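Long-range contacts in aminopeptidase N family protein (Idiomarina loihiensis L2TR, PDB 4FGM), which is probably a zinc-dependent aminopeptidase of the M61 family, removing residues from the N-terminal end of peptides: residues A[17-22]-A[82-87]; A[29-34]-A[111-116]; A[384-389]-A[450-455]; A[460-465]-A[572-577]. All blocks are in the same frame, centred on the assembly; numbering follows the deposited sequence.

Contact 1: residues A[17-22]-A[82-87]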
loop_
_atom_site.group_PDB
_atom_site.type_symbol
_atom_site.label_atom_id
_atom_site.label_comp_id
_atom_site.label_asym_id
_atom_site.label_seq_id
_atom_site.Cartn_x
_atom_site.Cartn_y
_atom_site.Cartn_z
ATOM N N ASN A 17 -20.408 2.693 -19.516
ATOM C CA ASN A 17 -21.076 1.748 -20.406
ATOM C C ASN A 17 -19.927 0.914 -20.924
ATOM O O ASN A 17 -18.874 1.455 -21.266
ATOM C CB ASN A 17 -21.750 2.431 -21.597
ATOM C CG ASN A 17 -23.217 2.707 -21.355
ATOM O OD1 ASN A 17 -23.752 2.420 -20.277
ATOM N ND2 ASN A 17 -23.881 3.267 -22.361
ATOM N N VAL A 18 -20.113 -0.397 -20.970
ATOM C CA VAL A 18 -19.059 -1.272 -21.455
ATOM C C VAL A 18 -19.587 -2.271 -22.475
ATOM O O VAL A 18 -20.667 -2.849 -22.303
ATOM C CB VAL A 18 -18.395 -2.056 -20.297
ATOM C CG1 VAL A 18 -17.246 -2.888 -20.832
ATOM C CG2 VAL A 18 -17.894 -1.091 -19.229
ATOM N N SER A 19 -18.817 -2.444 -23.544
ATOM C CA SER A 19 -19.140 -3.384 -24.605
ATOM C C SER A 19 -17.942 -4.290 -24.790
ATOM O O SER A 19 -16.785 -3.867 -24.686
ATOM C CB SER A 19 -19.437 -2.667 -25.925
ATOM O OG SER A 19 -20.749 -2.140 -25.936
ATOM N N LEU A 20 -18.234 -5.545 -25.070
ATOM C CA LEU A 20 -17.213 -6.551 -25.256
ATOM C C LEU A 20 -17.568 -7.299 -26.535
ATOM O O LEU A 20 -18.684 -7.809 -26.673
ATOM C CB LEU A 20 -17.230 -7.481 -24.041
ATOM C CG LEU A 20 -16.503 -8.811 -24.101
ATOM C CD1 LEU A 20 -15.024 -8.589 -24.259
ATOM C CD2 LEU A 20 -16.791 -9.570 -22.832
ATOM N N THR A 21 -16.633 -7.348 -27.476
ATOM C CA THR A 21 -16.890 -8.032 -28.731
ATOM C C THR A 21 -15.989 -9.246 -28.952
ATOM O O THR A 21 -14.768 -9.130 -29.086
ATOM C CB THR A 21 -16.755 -7.055 -29.907
ATOM O OG1 THR A 21 -17.591 -5.918 -29.660
ATOM C CG2 THR A 21 -17.194 -7.715 -31.210
ATOM N N ILE A 22 -16.615 -10.415 -28.987
ATOM C CA ILE A 22 -15.897 -11.664 -29.179
ATOM C C ILE A 22 -16.142 -12.156 -30.595
ATOM O O ILE A 22 -17.270 -12.519 -30.937
ATOM C CB ILE A 22 -16.384 -12.726 -28.181
ATOM C CG1 ILE A 22 -16.395 -12.134 -26.768
ATOM C CG2 ILE A 22 -15.476 -13.941 -28.245
ATOM C CD1 ILE A 22 -17.298 -12.867 -25.801
ATOM N N THR A 82 -21.497 -9.698 -29.133
ATOM C CA THR A 82 -21.232 -8.442 -28.449
ATOM C C THR A 82 -22.000 -8.458 -27.129
ATOM O O THR A 82 -23.208 -8.678 -27.103
ATOM C CB THR A 82 -21.692 -7.230 -29.292
ATOM O OG1 THR A 82 -21.007 -7.238 -30.549
ATOM C CG2 THR A 82 -21.369 -5.923 -28.571
ATOM N N VAL A 83 -21.284 -8.240 -26.032
ATOM C CA VAL A 83 -21.886 -8.230 -24.704
ATOM C C VAL A 83 -21.904 -6.792 -24.203
ATOM O O VAL A 83 -20.891 -6.105 -24.251
ATOM C CB VAL A 83 -21.067 -9.112 -23.737
ATOM C CG1 VAL A 83 -21.761 -9.209 -22.385
ATOM C CG2 VAL A 83 -20.871 -10.494 -24.352
ATOM N N HIS A 84 -23.062 -6.337 -23.738
ATOM C CA HIS A 84 -23.208 -4.972 -23.244
ATOM C C HIS A 84 -23.564 -4.959 -21.763
ATOM O O HIS A 84 -24.350 -5.781 -21.303
ATOM C CB HIS A 84 -24.337 -4.244 -23.979
ATOM C CG HIS A 84 -24.175 -4.183 -25.464
ATOM N ND1 HIS A 84 -23.381 -3.249 -26.094
ATOM C CD2 HIS A 84 -24.750 -4.913 -26.450
ATOM C CE1 HIS A 84 -23.476 -3.402 -27.402
ATOM N NE2 HIS A 84 -24.302 -4.406 -27.645
ATOM N N TYR A 85 -22.984 -4.024 -21.021
ATOM C CA TYR A 85 -23.312 -3.860 -19.608
ATOM C C TYR A 85 -22.830 -2.513 -19.110
ATOM O O TYR A 85 -22.062 -1.824 -19.786
ATOM C CB TYR A 85 -22.727 -4.984 -18.727
ATOM C CG TYR A 85 -21.240 -5.217 -18.853
ATOM C CD1 TYR A 85 -20.732 -6.086 -19.817
ATOM C CD2 TYR A 85 -20.334 -4.574 -18.003
ATOM C CE1 TYR A 85 -19.358 -6.314 -19.935
ATOM C CE2 TYR A 85 -18.948 -4.792 -18.115
ATOM C CZ TYR A 85 -18.476 -5.664 -19.084
ATOM O OH TYR A 85 -17.124 -5.891 -19.225
ATOM N N GLN A 86 -23.323 -2.128 -17.938
ATOM C CA GLN A 86 -22.929 -0.879 -17.304
ATOM C C GLN A 86 -22.169 -1.247 -16.043
ATOM O O GLN A 86 -22.319 -2.355 -15.516
ATOM C CB GLN A 86 -24.147 -0.054 -16.906
ATOM C CG GLN A 86 -24.981 0.435 -18.055
ATOM C CD GLN A 86 -25.933 1.519 -17.621
ATOM O OE1 GLN A 86 -26.773 1.307 -16.755
ATOM N NE2 GLN A 86 -25.798 2.696 -18.216
ATOM N N VAL A 87 -21.357 -0.321 -15.559
ATOM C CA VAL A 87 -20.603 -0.563 -14.346
ATOM C C VAL A 87 -20.770 0.625 -13.397
ATOM O O VAL A 87 -20.565 1.780 -13.798
ATOM C CB VAL A 87 -19.112 -0.770 -14.661
ATOM C CG1 VAL A 87 -18.348 -1.051 -13.384
ATOM C CG2 VAL A 87 -18.950 -1.920 -15.636
#
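Chi1 of 54° puts CG of Tyr-85 between its own backbone N and carbonyl carbon, and chi2 of -88° then turns the phenol ring so that one face meets Val-18 of the neighbouring antiparallel strand. Val-18 CB sits over that face, toward the rim, and Val-18 CG1 comes to 3.5 Å from Tyr-85 CZ. Val-87 CG2, at the ring's edge, meets Val-18 CG2 at 3.8 Å. The phenol OH is hydrogen-bonded to Leu-111 O and Leu-113 N; an alanine in place of Tyr-85 would probably leave both backbone atoms without this mate and open a gap beside Val-18.

On the opposite face of the sheet, which carries Asn-17, Ser-19, His-84 and Gln-86, Ser-19 OG and His-84 ND1 share a 2.9 Å hydrogen bond near the imidazole plane, while His-84 NE2 is bonded to Glu-56. Further along, Gln-86 NE2 donates to Asn-17 OD1 at 2.9 Å, fairly straight at 161°, the two side chains lying alongside. Paired backbone bonds join Val-18 to Tyr-85 and Leu-20 to Val-83.

In this M61 N-terminal domain, strand 15-22 is flanked by strands 2-10 and 81-91, and the latter pairs onward with strand 53-57. Leu-31 of strand 30-32 packs against Leu-20 and Val-83.

Contact 2: residues A[29-34]-A[111-116]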
loop_
_atom_site.group_PDB
_atom_site.type_symbol
_atom_site.label_atom_id
_atom_site.label_comp_id
_atom_site.label_asym_id
_atom_site.label_seq_id
_atom_site.Cartn_x
_atom_site.Cartn_y
_atom_site.Cartn_z
ATOM N N GLN A 29 -20.048 -20.341 -24.292
ATOM C CA GLN A 29 -18.927 -19.496 -23.877
ATOM C C GLN A 29 -19.188 -18.833 -22.529
ATOM O O GLN A 29 -20.294 -18.345 -22.266
ATOM C CB GLN A 29 -18.676 -18.415 -24.943
ATOM C CG GLN A 29 -17.585 -17.409 -24.605
ATOM C CD GLN A 29 -16.181 -17.993 -24.659
ATOM O OE1 GLN A 29 -15.709 -18.425 -25.714
ATOM N NE2 GLN A 29 -15.500 -17.996 -23.517
ATOM N N GLU A 30 -18.166 -18.808 -21.681
ATOM C CA GLU A 30 -18.289 -18.192 -20.367
ATOM C C GLU A 30 -17.486 -16.902 -20.258
ATOM O O GLU A 30 -16.433 -16.753 -20.872
ATOM C CB GLU A 30 -17.838 -19.163 -19.267
ATOM C CG GLU A 30 -18.762 -20.358 -19.086
ATOM C CD GLU A 30 -18.268 -21.331 -18.031
ATOM O OE1 GLU A 30 -17.186 -21.096 -17.447
ATOM O OE2 GLU A 30 -18.970 -22.336 -17.789
ATOM N N LEU A 31 -18.010 -15.978 -19.462
ATOM C CA LEU A 31 -17.379 -14.688 -19.215
ATOM C C LEU A 31 -17.246 -14.572 -17.694
ATOM O O LEU A 31 -18.173 -14.930 -16.956
ATOM C CB LEU A 31 -18.272 -13.557 -19.742
ATOM C CG LEU A 31 -18.782 -13.692 -21.181
ATOM C CD1 LEU A 31 -19.857 -12.653 -21.459
ATOM C CD2 LEU A 31 -17.626 -13.544 -22.140
ATOM N N TRP A 32 -16.098 -14.100 -17.219
ATOM C CA TRP A 32 -15.907 -13.952 -15.783
ATOM C C TRP A 32 -15.149 -12.682 -15.407
ATOM O O TRP A 32 -14.430 -12.096 -16.228
ATOM C CB TRP A 32 -15.179 -15.171 -15.195
ATOM C CG TRP A 32 -13.804 -15.406 -15.754
ATOM C CD1 TRP A 32 -13.489 -16.133 -16.861
ATOM C CD2 TRP A 32 -12.564 -14.902 -15.239
ATOM N NE1 TRP A 32 -12.131 -16.119 -17.069
ATOM C CE2 TRP A 32 -11.537 -15.371 -16.088
ATOM C CE3 TRP A 32 -12.219 -14.100 -14.139
ATOM C CZ2 TRP A 32 -10.187 -15.066 -15.879
ATOM C CZ3 TRP A 32 -10.871 -13.793 -13.929
ATOM C CH2 TRP A 32 -9.874 -14.279 -14.799
ATOM N N LEU A 33 -15.322 -12.258 -14.157
ATOM C CA LEU A 33 -14.655 -11.063 -13.666
ATOM C C LEU A 33 -13.824 -11.397 -12.434
ATOM O O LEU A 33 -14.264 -12.135 -11.547
ATOM C CB LEU A 33 -15.682 -9.986 -13.321
ATOM C CG LEU A 33 -15.077 -8.592 -13.141
ATOM C CD1 LEU A 33 -14.615 -8.094 -14.508
ATOM C CD2 LEU A 33 -16.107 -7.629 -12.535
ATOM N N PRO A 34 -12.603 -10.863 -12.364
ATOM C CA PRO A 34 -11.735 -11.127 -11.216
ATOM C C PRO A 34 -12.457 -10.818 -9.906
ATOM O O PRO A 34 -13.236 -9.869 -9.839
ATOM C CB PRO A 34 -10.559 -10.182 -11.449
ATOM C CG PRO A 34 -10.488 -10.088 -12.942
ATOM C CD PRO A 34 -11.950 -9.963 -13.327
ATOM N N LEU A 111 -13.973 -3.234 -14.765
ATOM C CA LEU A 111 -14.756 -2.954 -15.966
ATOM C C LEU A 111 -14.795 -3.998 -17.081
ATOM O O LEU A 111 -15.806 -4.132 -17.765
ATOM C CB LEU A 111 -14.298 -1.618 -16.565
ATOM C CG LEU A 111 -14.980 -0.349 -16.028
ATOM C CD1 LEU A 111 -14.777 -0.233 -14.530
ATOM C CD2 LEU A 111 -14.426 0.861 -16.737
ATOM N N CYS A 112 -13.713 -4.750 -17.248
ATOM C CA CYS A 112 -13.622 -5.714 -18.339
ATOM C C CYS A 112 -13.745 -7.198 -18.049
ATOM O O CYS A 112 -12.816 -7.810 -17.517
ATOM C CB CYS A 112 -12.305 -5.483 -19.079
ATOM S SG CYS A 112 -12.124 -3.809 -19.668
ATOM N N LEU A 113 -14.875 -7.784 -18.431
ATOM C CA LEU A 113 -15.069 -9.219 -18.239
ATOM C C LEU A 113 -14.049 -9.990 -19.077
ATOM O O LEU A 113 -13.744 -9.614 -20.207
ATOM C CB LEU A 113 -16.475 -9.637 -18.669
ATOM C CG LEU A 113 -17.637 -9.175 -17.792
ATOM C CD1 LEU A 113 -18.944 -9.609 -18.430
ATOM C CD2 LEU A 113 -17.500 -9.767 -16.396
ATOM N N ALA A 114 -13.510 -11.062 -18.513
ATOM C CA ALA A 114 -12.542 -11.888 -19.228
ATOM C C ALA A 114 -13.302 -12.953 -20.019
ATOM O O ALA A 114 -14.325 -13.466 -19.556
ATOM C CB ALA A 114 -11.594 -12.554 -18.241
ATOM N N VAL A 115 -12.817 -13.267 -21.218
ATOM C CA VAL A 115 -13.442 -14.294 -22.056
ATOM C C VAL A 115 -12.762 -15.626 -21.759
ATOM O O VAL A 115 -11.591 -15.824 -22.099
ATOM C CB VAL A 115 -13.286 -13.973 -23.569
ATOM C CG1 VAL A 115 -13.961 -15.056 -24.402
ATOM C CG2 VAL A 115 -13.899 -12.612 -23.885
ATOM N N GLU A 116 -13.492 -16.530 -21.113
ATOM C CA GLU A 116 -12.962 -17.847 -20.747
ATOM C C GLU A 116 -12.278 -18.581 -21.896
ATOM O O GLU A 116 -12.852 -18.746 -22.974
ATOM C CB GLU A 116 -14.077 -18.730 -20.191
ATOM C CG GLU A 116 -13.613 -20.099 -19.712
ATOM C CD GLU A 116 -12.668 -20.028 -18.521
ATOM O OE1 GLU A 116 -13.004 -19.347 -17.531
ATOM O OE2 GLU A 116 -11.591 -20.659 -18.569
#
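Trp-32 and Ala-114 form the hydrogen-bonded pair of a short antiparallel ladder in the M61 N-terminal domain, with Leu-31 and Val-115 as the adjoining non-hydrogen-bonded pair. Ala-114 N gives a 2.7 Å bond to Trp-32 O, and Trp-32 N returns one to Ala-114 O.

Glu-116, just past the ladder, can be followed outward. Its CB lies 3.9 Å from Glu-30 CB, and also touches the peptide oxygen of Glu-30. CG stands anti to the backbone N (chi1 -177°), and from there the chain bends at chi2. At the tip, OE1 comes obliquely to the indole, 3.3 Å from Trp-32 CD1. The same OE1 is salt-bridged to Arg-71, which also holds Glu-30 OE1, so one guanidinium probably offsets the repulsion between two neighbouring carboxylates.

Gln-29 fastens the end of the ladder. Its NE2 bonds to Glu-116 O at 2.8 Å and also to Glu-30 O, both acceptors lying close to the amide plane. Glu-30 O takes a second bond from Glu-116 N, which arrives from the opposite face of the carbonyl plane. Gln-29 OE1 accepts from Asn-26 N, fixing which way round the amide sits.

Toward the interior, Leu-33 CB packs on Leu-113 CD2 at 3.6 Å, and strand 71-74 pairs with the far side of strand 30-32. Over the indole of Trp-32 lies the methyl of Ala-114, its CB 3.5 Å from Trp-32 CE2 and above one face of the ring system.

Contact 3: residues A[384-389]-A[450-455]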
loop_
_atom_site.group_PDB
_atom_site.type_symbol
_atom_site.label_atom_id
_atom_site.label_comp_id
_atom_site.label_asym_id
_atom_site.label_seq_id
_atom_site.Cartn_x
_atom_site.Cartn_y
_atom_site.Cartn_z
ATOM N N ALA A 384 14.560 -6.487 6.669
ATOM C CA ALA A 384 15.377 -5.908 5.605
ATOM C C ALA A 384 16.498 -5.070 6.211
ATOM O O ALA A 384 17.634 -5.118 5.748
ATOM C CB ALA A 384 14.509 -5.042 4.676
ATOM N N LEU A 385 16.170 -4.298 7.243
ATOM C CA LEU A 385 17.159 -3.460 7.917
ATOM C C LEU A 385 18.278 -4.331 8.466
ATOM O O LEU A 385 19.459 -4.011 8.325
ATOM C CB LEU A 385 16.521 -2.701 9.079
ATOM C CG LEU A 385 17.512 -2.060 10.058
ATOM C CD1 LEU A 385 18.124 -0.814 9.428
ATOM C CD2 LEU A 385 16.800 -1.715 11.357
ATOM N N SER A 386 17.887 -5.434 9.099
ATOM C CA SER A 386 18.841 -6.359 9.691
ATOM C C SER A 386 19.770 -6.950 8.636
ATOM O O SER A 386 20.989 -6.931 8.796
ATOM C CB SER A 386 18.103 -7.484 10.416
ATOM O OG SER A 386 17.207 -6.968 11.387
ATOM N N LEU A 387 19.190 -7.470 7.558
ATOM C CA LEU A 387 19.980 -8.067 6.486
ATOM C C LEU A 387 20.975 -7.075 5.889
ATOM O O LEU A 387 22.131 -7.417 5.641
ATOM C CB LEU A 387 19.064 -8.601 5.381
ATOM C CG LEU A 387 18.160 -9.792 5.707
ATOM C CD1 LEU A 387 17.262 -10.087 4.510
ATOM C CD2 LEU A 387 19.004 -11.014 6.044
ATOM N N ASP A 388 20.532 -5.847 5.664
ATOM C CA ASP A 388 21.410 -4.839 5.089
ATOM C C ASP A 388 22.617 -4.600 5.997
ATOM O O ASP A 388 23.754 -4.542 5.536
ATOM C CB ASP A 388 20.644 -3.529 4.873
ATOM C CG ASP A 388 21.275 -2.651 3.807
ATOM O OD1 ASP A 388 22.258 -3.088 3.170
ATOM O OD2 ASP A 388 20.782 -1.525 3.596
ATOM N N LEU A 389 22.365 -4.466 7.292
ATOM C CA LEU A 389 23.433 -4.233 8.254
ATOM C C LEU A 389 24.321 -5.463 8.429
ATOM O O LEU A 389 25.546 -5.354 8.479
ATOM C CB LEU A 389 22.831 -3.807 9.596
ATOM C CG LEU A 389 22.740 -2.296 9.866
ATOM C CD1 LEU A 389 22.585 -1.507 8.582
ATOM C CD2 LEU A 389 21.584 -2.032 10.808
ATOM N N LEU A 450 13.034 -8.901 17.231
ATOM C CA LEU A 450 14.313 -8.986 16.542
ATOM C C LEU A 450 15.299 -8.156 17.354
ATOM O O LEU A 450 14.909 -7.202 18.022
ATOM C CB LEU A 450 14.216 -8.403 15.127
ATOM C CG LEU A 450 13.253 -9.025 14.117
ATOM C CD1 LEU A 450 13.306 -8.216 12.833
ATOM C CD2 LEU A 450 13.618 -10.471 13.853
ATOM N N SER A 451 16.573 -8.522 17.296
ATOM C CA SER A 451 17.604 -7.796 18.025
ATOM C C SER A 451 18.308 -6.846 17.064
ATOM O O SER A 451 19.089 -7.290 16.226
ATOM C CB SER A 451 18.619 -8.779 18.597
ATOM O OG SER A 451 17.977 -9.969 19.016
ATOM N N LEU A 452 18.029 -5.550 17.174
ATOM C CA LEU A 452 18.661 -4.566 16.299
ATOM C C LEU A 452 19.551 -3.596 17.055
ATOM O O LEU A 452 20.301 -2.831 16.449
ATOM C CB LEU A 452 17.614 -3.755 15.524
ATOM C CG LEU A 452 16.782 -4.418 14.419
ATOM C CD1 LEU A 452 17.635 -5.442 13.686
ATOM C CD2 LEU A 452 15.562 -5.084 15.015
ATOM N N VAL A 453 19.463 -3.624 18.380
ATOM C CA VAL A 453 20.255 -2.723 19.209
ATOM C C VAL A 453 21.755 -2.883 18.968
ATOM O O VAL A 453 22.458 -1.901 18.724
ATOM C CB VAL A 453 19.968 -2.947 20.712
ATOM C CG1 VAL A 453 20.683 -1.887 21.536
ATOM C CG2 VAL A 453 18.471 -2.901 20.971
ATOM N N GLU A 454 22.234 -4.122 19.041
ATOM C CA GLU A 454 23.647 -4.412 18.838
ATOM C C GLU A 454 24.043 -4.058 17.406
ATOM O O GLU A 454 25.047 -3.383 17.171
ATOM C CB GLU A 454 23.915 -5.894 19.123
ATOM C CG GLU A 454 25.387 -6.285 19.088
ATOM C CD GLU A 454 25.644 -7.677 19.644
ATOM O OE1 GLU A 454 25.351 -7.901 20.838
ATOM O OE2 GLU A 454 26.136 -8.546 18.890
ATOM N N LEU A 455 23.227 -4.508 16.458
ATOM C CA LEU A 455 23.445 -4.266 15.036
ATOM C C LEU A 455 23.590 -2.778 14.725
ATOM O O LEU A 455 24.476 -2.381 13.975
ATOM C CB LEU A 455 22.273 -4.851 14.246
ATOM C CG LEU A 455 22.530 -5.730 13.023
ATOM C CD1 LEU A 455 23.849 -6.472 13.153
ATOM C CD2 LEU A 455 21.378 -6.716 12.885
#
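Ser-386 faces Leu-452, and Leu-389 faces Leu-455, each pair with its CA atoms 6.8 Å apart, where helix 378-394 packs against the start of the short helix 453-457. This is apolar packing of a long helix on a loop that runs into a helix, and leucines supply most of it.

Leu-385 holds CG anti to its backbone N (chi1 166°), and its CD2 touches Leu-452 CG at 4.1 Å, the two side chains crossing obliquely. Leu-455 CD2 lies against the backbone of Ser-386, 4.1 Å from Ser-386 CA and beside the CB. The hydroxyl of Ser-386 is bonded to Leu-382 O, a turn earlier in its own helix, which satisfies it within an otherwise apolar interface.

Trp-584 touches both Leu-385 and Leu-389, and Phe-459 also touches Leu-389. Leu-385 reaches Tyr-312 as well, on helix 308-320, which directly follows the zinc ligand Glu-307. The closing pair is Leu-389 and Leu-455, where CB of the first meets CG of the second at 3.9 Å.

Contact 4: residues A[460-465]-A[572-577]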
loop_
_atom_site.group_PDB
_atom_site.type_symbol
_atom_site.label_atom_id
_atom_site.label_comp_id
_atom_site.label_asym_id
_atom_site.label_seq_id
_atom_site.Cartn_x
_atom_site.Cartn_y
_atom_site.Cartn_z
ATOM N N GLY A 460 27.141 2.963 14.911
ATOM C CA GLY A 460 27.109 4.233 15.615
ATOM C C GLY A 460 25.733 4.794 15.908
ATOM O O GLY A 460 25.596 5.992 16.163
ATOM N N VAL A 461 24.716 3.939 15.877
ATOM C CA VAL A 461 23.353 4.381 16.159
ATOM C C VAL A 461 22.902 3.948 17.551
ATOM O O VAL A 461 22.886 2.759 17.872
ATOM C CB VAL A 461 22.347 3.816 15.142
ATOM C CG1 VAL A 461 20.966 4.423 15.400
ATOM C CG2 VAL A 461 22.812 4.108 13.728
HETATM N N MSE A 462 22.526 4.924 18.368
HETATM C CA MSE A 462 22.067 4.665 19.729
HETATM C C MSE A 462 20.546 4.496 19.786
HETATM O O MSE A 462 19.809 5.213 19.108
HETATM C CB MSE A 462 22.511 5.819 20.630
HETATM C CG MSE A 462 21.829 5.888 21.987
HETATM SE SE MSE A 462 22.493 7.371 23.042
HETATM C CE MSE A 462 21.744 8.851 22.050
ATOM N N VAL A 463 20.083 3.539 20.587
ATOM C CA VAL A 463 18.651 3.293 20.738
ATOM C C VAL A 463 18.195 3.475 22.184
ATOM O O VAL A 463 18.673 2.790 23.089
ATOM C CB VAL A 463 18.260 1.858 20.322
ATOM C CG1 VAL A 463 16.758 1.662 20.513
ATOM C CG2 VAL A 463 18.648 1.599 18.880
ATOM N N GLN A 464 17.265 4.396 22.403
ATOM C CA GLN A 464 16.741 4.610 23.740
ATOM C C GLN A 464 15.220 4.570 23.705
ATOM O O GLN A 464 14.598 5.203 22.856
ATOM C CB GLN A 464 17.251 5.936 24.314
ATOM C CG GLN A 464 17.007 7.164 23.464
ATOM C CD GLN A 464 18.045 8.245 23.724
ATOM O OE1 GLN A 464 18.504 8.423 24.855
ATOM N NE2 GLN A 464 18.413 8.980 22.678
ATOM N N LYS A 465 14.631 3.793 24.613
ATOM C CA LYS A 465 13.181 3.662 24.684
ATOM C C LYS A 465 12.615 4.616 25.728
ATOM O O LYS A 465 13.274 4.936 26.716
ATOM C CB LYS A 465 12.786 2.228 25.045
ATOM C CG LYS A 465 13.704 1.167 24.477
ATOM C CD LYS A 465 13.046 -0.203 24.470
ATOM C CE LYS A 465 12.516 -0.609 25.834
ATOM N NZ LYS A 465 11.839 -1.937 25.775
ATOM N N VAL A 572 13.456 5.752 20.111
ATOM C CA VAL A 572 14.082 6.917 19.502
ATOM C C VAL A 572 15.500 6.564 19.040
ATOM O O VAL A 572 16.322 6.081 19.825
ATOM C CB VAL A 572 14.127 8.096 20.503
ATOM C CG1 VAL A 572 14.875 9.282 19.900
ATOM C CG2 VAL A 572 12.708 8.503 20.871
ATOM N N LEU A 573 15.771 6.797 17.758
ATOM C CA LEU A 573 17.074 6.494 17.174
ATOM C C LEU A 573 17.884 7.735 16.844
ATOM O O LEU A 573 17.361 8.705 16.295
ATOM C CB LEU A 573 16.901 5.658 15.906
ATOM C CG LEU A 573 16.923 4.136 16.072
ATOM C CD1 LEU A 573 16.014 3.716 17.202
ATOM C CD2 LEU A 573 16.506 3.481 14.766
ATOM N N SER A 574 19.167 7.687 17.179
ATOM C CA SER A 574 20.075 8.797 16.921
ATOM C C SER A 574 21.494 8.305 16.643
ATOM O O SER A 574 21.927 7.269 17.157
ATOM C CB SER A 574 20.089 9.756 18.113
ATOM O OG SER A 574 20.380 9.062 19.313
ATOM N N VAL A 575 22.209 9.047 15.809
ATOM C CA VAL A 575 23.579 8.702 15.475
ATOM C C VAL A 575 24.492 9.392 16.485
ATOM O O VAL A 575 24.487 10.614 16.603
ATOM C CB VAL A 575 23.929 9.152 14.031
ATOM C CG1 VAL A 575 23.260 10.473 13.723
ATOM C CG2 VAL A 575 25.435 9.278 13.872
ATOM N N GLU A 576 25.257 8.598 17.227
ATOM C CA GLU A 576 26.170 9.133 18.230
ATOM C C GLU A 576 27.636 8.920 17.846
ATOM O O GLU A 576 28.524 9.580 18.384
ATOM C CB GLU A 576 25.883 8.492 19.592
ATOM C CG GLU A 576 24.675 9.071 20.333
ATOM C CD GLU A 576 24.997 10.365 21.069
ATOM O OE1 GLU A 576 26.018 10.400 21.790
ATOM O OE2 GLU A 576 24.227 11.341 20.940
ATOM N N GLN A 577 27.875 8.000 16.914
ATOM C CA GLN A 577 29.222 7.691 16.434
ATOM C C GLN A 577 29.222 7.710 14.906
ATOM O O GLN A 577 29.247 6.663 14.259
ATOM C CB GLN A 577 29.654 6.313 16.944
ATOM C CG GLN A 577 30.660 6.356 18.081
ATOM C CD GLN A 577 31.999 6.927 17.643
ATOM O OE1 GLN A 577 32.622 6.426 16.705
ATOM N NE2 GLN A 577 32.449 7.977 18.323
#
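A two-stranded antiparallel ribbon, in which Met-462 pairs with Ser-574 and Gln-464 with Val-572, brackets the chain region that holds the six-stranded sheet, probably the protein's PDZ domain. Each of those pairs is joined by two backbone hydrogen bonds, the shortest from Met-462 N to Ser-574 O at 2.7 Å.

At one end sits Gly-460, the C-prime residue of a Schellman motif that finishes helix 453-457. With phi at 80°, it presents its bare CA to Gln-577 O at 3.5 Å, an approach that depends on the missing side chain, since a CB would run into that oxygen. Gly-460 O is gripped twice: Glu-576 N donates to it at 2.8 Å, and Gln-577 N adds a bond in the carbonyl plane, on a lone pair.

On one face of the ribbon, Leu-573 lies opposite Val-463 and also reaches diagonally to Val-461. Its CD1 meets Val-463 CG2 at 3.8 Å, the side chains running alongside, while Leu-573 CG touches Val-461 CG1 at 4.1 Å. An alanine in place of Leu-573 would probably open a gap beside both valines.

The opposite face carries Met-462, modelled as selenomethionine. Its CG is anti to the backbone N (chi1 165°), and after a bend at chi3 the CE methyl packs on Glu-576 CG at 3.4 Å. It also covers Ser-574 OG, a buried hydroxyl with no polar partner in the model.

Around the ribbon, Leu-333 and Leu-337 of helix 326-342 pack on Leu-573, Leu-456 of helix 453-457 touches Val-461 and Val-463, and Trp-584 lies against Val-461.

In the fold
From the N terminus, contact 1 joins strand 15-22 to strand 81-91, closing a loop of mostly strands and turns. Contact 2 opens within that loop, at strand 30-32, and closes beyond it at 114-115, so the two cross. They also touch, as Tyr-85 of contact 1 reaches Leu-111 and Leu-113 of contact 2, joining the two contacts within the N-terminal domain. Contacts 3 and 4 follow in series on the opposite side of the chain's centre. Contact 3 brings the chain back to helix 378-394 after a largely helical excursion; contact 4 closes the loop carrying the probable PDZ domain. Their centres lie about 13 Å apart, linked by the chain running from helix 453-457 into strand 461-466.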